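Local coordinates for Endonuclease/exonuclease/phosphatase domain-containing protein (Enterococcus faecalis, PDB 3L1W) that is of unknown function but belongs to the endonuclease/exonuclease/phosphatase family and may act as a 3'-5' RNA exonuclease, at residues A[3-8]-A[40-45]; A[54-59]-A[75-80]. One frame throughout, in Å; residues are numbered along the deposited sequence.

Interactions 1 and 2 lie on neighbouring strands of one mixed sheet, with their centres about 11 Å apart. Strand 38-44 belongs to interaction 1 and runs antiparallel to strand 73-78 of interaction 2. I41 N probably donates to A75 O, 2.8 Å away. I41 CG1 packs on L77 CD1 at 3.9 Å. Helix 46-55 follows strand 38-44 in the chain and leads into segment 54-59. N7 and E43 of interaction 1 probably line the active site, as the equivalent Asn and Glu do in relatives of this family. Interaction 2 lies farther out, at the edge of the sheet, with its centre about 14 Å from the centre of the chain, against 5 Å for interaction 1.

Interaction 1 (A[3-8]-A[40-45]); sequences IATYNV and CIQEVR
I41 CD1 is the middle of the apolar side. It meets Y6 CB and V8 CG1, both at 4.0 Å. V8 CG1 also lies over one face of the Y6 ring, offset toward its rim. V8 CG2 presses on V44 CG1 at 3.5 Å, tighter than usual. V27 of helix 20-34 packs on both Y6 and V8. This helix connects the strands in a beta-alpha-beta unit of the DNase I-like fold. The strands are parallel, joined by four backbone bonds, the last from V8 N to Q42 O (3.1 Å). Just beyond it, E43 and V44 both face G73 in a G1 bulge, E43 with positive phi (70°). T5, N7, C40 and Q42 line the other face. Q42 is bent at chi2 (79°), so NE2 reaches T5 OG1 at 3.0 Å, close to the amide plane. NE2 also donates to N130. The T5 hydroxyl donates to a water that donates to Q42 OE1. At the polar edge, N7 ND2 gives a fairly straight bond to E43 OE2 (3.0 Å, 165°). E43 OE2 lies in the amide plane of N7; ND2 sits above the carboxylate plane. N7 ND2 also binds D166, and E43 OE1 accepts from V10 N.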
# COMPACT_ATOMS: atom_id res chain seq x y z
N ILE A 3 -12.51 -0.96 -0.12
CA ILE A 3 -13.19 0.23 0.36
C ILE A 3 -12.33 0.85 1.44
O ILE A 3 -11.51 0.17 2.06
CB ILE A 3 -14.56 -0.13 0.97
CG1 ILE A 3 -14.37 -1.06 2.18
CG2 ILE A 3 -15.46 -0.79 -0.09
CD1 ILE A 3 -15.66 -1.48 2.88
N ALA A 4 -12.50 2.14 1.68
CA ALA A 4 -11.68 2.80 2.70
C ALA A 4 -12.41 3.97 3.32
O ALA A 4 -13.39 4.48 2.78
CB ALA A 4 -10.37 3.28 2.08
N THR A 5 -11.91 4.41 4.47
CA THR A 5 -12.36 5.65 5.07
C THR A 5 -11.10 6.45 5.45
O THR A 5 -10.09 5.88 5.86
CB THR A 5 -13.29 5.42 6.28
OG1 THR A 5 -13.65 6.67 6.87
CG2 THR A 5 -12.63 4.53 7.34
N TYR A 6 -11.17 7.77 5.30
CA TYR A 6 -9.98 8.59 5.53
C TYR A 6 -10.42 9.97 5.98
O TYR A 6 -11.07 10.71 5.23
CB TYR A 6 -9.19 8.68 4.22
CG TYR A 6 -7.77 9.24 4.31
CD1 TYR A 6 -7.09 9.33 5.52
CD2 TYR A 6 -7.11 9.65 3.15
CE1 TYR A 6 -5.79 9.82 5.57
CE2 TYR A 6 -5.82 10.13 3.19
CZ TYR A 6 -5.16 10.22 4.39
OH TYR A 6 -3.87 10.72 4.41
N ASN A 7 -10.11 10.30 7.23
CA ASN A 7 -10.29 11.64 7.73
C ASN A 7 -9.05 12.42 7.33
O ASN A 7 -7.95 12.13 7.82
CB ASN A 7 -10.45 11.61 9.26
CG ASN A 7 -10.64 13.00 9.86
OD1 ASN A 7 -10.05 13.97 9.41
ND2 ASN A 7 -11.46 13.08 10.90
N VAL A 8 -9.23 13.38 6.42
CA VAL A 8 -8.08 14.03 5.78
C VAL A 8 -7.61 15.30 6.47
O VAL A 8 -6.69 15.95 5.97
CB VAL A 8 -8.33 14.31 4.27
CG1 VAL A 8 -8.58 13.00 3.53
CG2 VAL A 8 -9.47 15.31 4.07
N CYS A 40 -14.81 6.79 1.91
CA CYS A 40 -15.48 7.84 2.67
C CYS A 40 -14.42 8.81 3.18
O CYS A 40 -13.38 8.40 3.68
CB CYS A 40 -16.25 7.24 3.85
SG CYS A 40 -17.76 6.37 3.35
N ILE A 41 -14.70 10.10 3.04
CA ILE A 41 -13.78 11.15 3.43
C ILE A 41 -14.44 12.02 4.49
O ILE A 41 -15.60 12.40 4.33
CB ILE A 41 -13.46 12.06 2.23
CG1 ILE A 41 -12.70 11.29 1.14
CG2 ILE A 41 -12.62 13.28 2.66
CD1 ILE A 41 -11.30 10.84 1.58
N GLN A 42 -13.71 12.33 5.56
CA GLN A 42 -14.19 13.31 6.54
C GLN A 42 -13.31 14.56 6.56
O GLN A 42 -12.13 14.50 6.20
CB GLN A 42 -14.26 12.72 7.95
CG GLN A 42 -15.11 11.46 8.08
CD GLN A 42 -14.35 10.24 7.60
OE1 GLN A 42 -13.16 10.09 7.86
NE2 GLN A 42 -15.04 9.35 6.89
N GLU A 43 -13.90 15.66 7.00
CA GLU A 43 -13.22 16.94 7.27
C GLU A 43 -12.73 17.66 6.01
O GLU A 43 -11.55 17.95 5.87
CB GLU A 43 -12.08 16.76 8.27
CG GLU A 43 -12.55 16.29 9.64
CD GLU A 43 -11.55 16.55 10.76
OE1 GLU A 43 -10.69 17.43 10.60
OE2 GLU A 43 -11.65 15.89 11.82
N VAL A 44 -13.66 17.94 5.10
CA VAL A 44 -13.31 18.68 3.90
C VAL A 44 -14.16 19.94 3.74
O VAL A 44 -15.38 19.87 3.56
CB VAL A 44 -13.39 17.80 2.63
CG1 VAL A 44 -12.22 16.82 2.62
CG2 VAL A 44 -14.73 17.05 2.55
N ARG A 45 -13.50 21.09 3.82
CA ARG A 45 -14.12 22.35 3.47
C ARG A 45 -14.23 22.43 1.95
O ARG A 45 -13.67 21.57 1.24
CB ARG A 45 -13.31 23.51 4.05
CG ARG A 45 -13.35 23.53 5.58
CD ARG A 45 -12.58 24.71 6.17
NE ARG A 45 -13.03 25.97 5.59
CZ ARG A 45 -14.21 26.54 5.84
NH1 ARG A 45 -14.53 27.68 5.26
NH2 ARG A 45 -15.06 25.95 6.67
O HOH W 1 -11.95 7.82 8.76

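Interaction 2 (A[54-59]-A[75-80]); sequences AYTTFT and AILYNE
T59 and Y78 form a single antiparallel, hydrogen-bonded pair soon after helix 46-55, at the start of edge strand 59-64. T59 N donates to Y78 O and Y78 N to T59 O, both at 2.9 Å, and each donor lies in the carbonyl plane. T59 O also takes a CA-H contact from L77. The tight part involves F58, L77 and the Y78 ring. F58 CB rests on L77 CB at 3.7 Å, and the two side chains cross at about a right angle. The F58 ring turns its edge to the Y78 backbone, with CD2 at 3.5 Å from Y78 C. An ST turn precedes it: F58 N donates to T56 OG1 (3.2 Å). That hydroxyl also bonds L52 O, in the last turn of the helix. T59 CB stands over the centre of the Y78 ring in a CH-pi contact, 4.0 Å from the centroid. T59 CG2, anti to the backbone N, runs on toward the phenol end, 3.4 Å from Y78 OH.

The solvent side is looser and wetter. T59 OG1, anti to the carbonyl carbon (chi1 -62°), donates to E80 OE2 (2.7 Å), meeting the carboxylate from above its plane. E80 is exposed and its chain is extended beyond CG. A water bridges T59 OG1 and E80 N, donating to the first and accepting from the second.

I31 of helix 20-34 packs against F58. On the other face of the sheet, Y78 meets V83 and A85 of strand 83-92 and makes an edge-to-face contact with F117, so its ring joins the two sheets.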
# COMPACT_ATOMS: atom_id res chain seq x y z
N ALA A 54 -10.25 17.70 -8.37
CA ALA A 54 -9.26 18.10 -9.37
C ALA A 54 -8.07 17.15 -9.42
O ALA A 54 -7.54 16.85 -10.50
CB ALA A 54 -8.78 19.51 -9.09
N TYR A 55 -7.66 16.65 -8.25
CA TYR A 55 -6.39 15.93 -8.14
C TYR A 55 -6.49 14.44 -7.85
O TYR A 55 -5.47 13.76 -7.78
CB TYR A 55 -5.48 16.62 -7.11
CG TYR A 55 -5.08 18.00 -7.54
CD1 TYR A 55 -4.13 18.20 -8.52
CD2 TYR A 55 -5.67 19.12 -6.96
CE1 TYR A 55 -3.76 19.47 -8.92
CE2 TYR A 55 -5.31 20.40 -7.36
CZ TYR A 55 -4.35 20.56 -8.34
OH TYR A 55 -3.99 21.82 -8.75
N THR A 56 -7.70 13.92 -7.66
CA THR A 56 -7.87 12.48 -7.63
C THR A 56 -8.62 12.03 -8.87
O THR A 56 -9.21 12.85 -9.61
CB THR A 56 -8.62 11.93 -6.37
OG1 THR A 56 -10.03 12.11 -6.54
CG2 THR A 56 -8.15 12.63 -5.09
N THR A 57 -8.61 10.72 -9.09
CA THR A 57 -9.25 10.12 -10.25
C THR A 57 -10.72 9.79 -9.98
O THR A 57 -11.41 9.29 -10.86
CB THR A 57 -8.53 8.82 -10.62
OG1 THR A 57 -8.52 7.96 -9.48
CG2 THR A 57 -7.07 9.12 -11.00
N PHE A 58 -11.20 10.12 -8.79
CA PHE A 58 -12.53 9.67 -8.34
C PHE A 58 -13.69 10.61 -8.63
O PHE A 58 -13.53 11.83 -8.68
CB PHE A 58 -12.52 9.41 -6.83
CG PHE A 58 -11.76 8.19 -6.44
CD1 PHE A 58 -10.39 8.21 -6.35
CD2 PHE A 58 -12.43 7.01 -6.14
CE1 PHE A 58 -9.68 7.06 -5.98
CE2 PHE A 58 -11.74 5.86 -5.77
CZ PHE A 58 -10.35 5.89 -5.69
N THR A 59 -14.88 10.04 -8.80
CA THR A 59 -16.11 10.82 -8.74
C THR A 59 -16.34 11.16 -7.28
O THR A 59 -16.05 10.36 -6.40
CB THR A 59 -17.29 10.00 -9.31
OG1 THR A 59 -17.01 9.70 -10.68
CG2 THR A 59 -18.59 10.80 -9.25
N ALA A 75 -17.37 13.60 2.15
CA ALA A 75 -17.43 13.19 0.76
C ALA A 75 -17.42 11.68 0.68
O ALA A 75 -16.92 10.99 1.58
CB ALA A 75 -16.24 13.77 -0.04
N ILE A 76 -17.99 11.16 -0.40
CA ILE A 76 -17.76 9.78 -0.76
C ILE A 76 -17.17 9.79 -2.15
O ILE A 76 -17.79 10.28 -3.09
CB ILE A 76 -19.06 8.95 -0.75
CG1 ILE A 76 -19.67 8.95 0.65
CG2 ILE A 76 -18.76 7.50 -1.19
CD1 ILE A 76 -21.05 8.30 0.72
N LEU A 77 -15.93 9.32 -2.26
CA LEU A 77 -15.27 9.22 -3.55
C LEU A 77 -15.54 7.82 -4.07
O LEU A 77 -15.47 6.85 -3.32
CB LEU A 77 -13.76 9.42 -3.39
CG LEU A 77 -13.30 10.72 -2.74
CD1 LEU A 77 -11.77 10.78 -2.66
CD2 LEU A 77 -13.85 11.92 -3.51
N TYR A 78 -15.83 7.71 -5.36
CA TYR A 78 -16.04 6.38 -5.94
C TYR A 78 -15.62 6.32 -7.39
O TYR A 78 -15.59 7.34 -8.10
CB TYR A 78 -17.49 5.90 -5.75
CG TYR A 78 -18.53 6.75 -6.43
CD1 TYR A 78 -19.09 6.36 -7.64
CD2 TYR A 78 -18.96 7.94 -5.87
CE1 TYR A 78 -20.06 7.14 -8.27
CE2 TYR A 78 -19.93 8.72 -6.49
CZ TYR A 78 -20.47 8.31 -7.68
OH TYR A 78 -21.43 9.09 -8.30
N ASN A 79 -15.27 5.12 -7.83
CA ASN A 79 -14.87 4.89 -9.22
C ASN A 79 -16.05 4.29 -9.97
O ASN A 79 -16.47 3.17 -9.67
CB ASN A 79 -13.69 3.91 -9.23
CG ASN A 79 -13.22 3.56 -10.63
OD1 ASN A 79 -13.93 3.74 -11.61
ND2 ASN A 79 -12.00 3.03 -10.72
N GLU A 80 -16.59 5.04 -10.93
CA GLU A 80 -17.79 4.61 -11.64
C GLU A 80 -17.62 3.34 -12.48
O GLU A 80 -18.61 2.69 -12.83
CB GLU A 80 -18.35 5.76 -12.48
CG GLU A 80 -19.01 6.84 -11.63
CD GLU A 80 -19.52 8.00 -12.46
OE1 GLU A 80 -20.16 7.76 -13.51
OE2 GLU A 80 -19.30 9.16 -12.06
O HOH W 2 -15.41 7.62 -11.51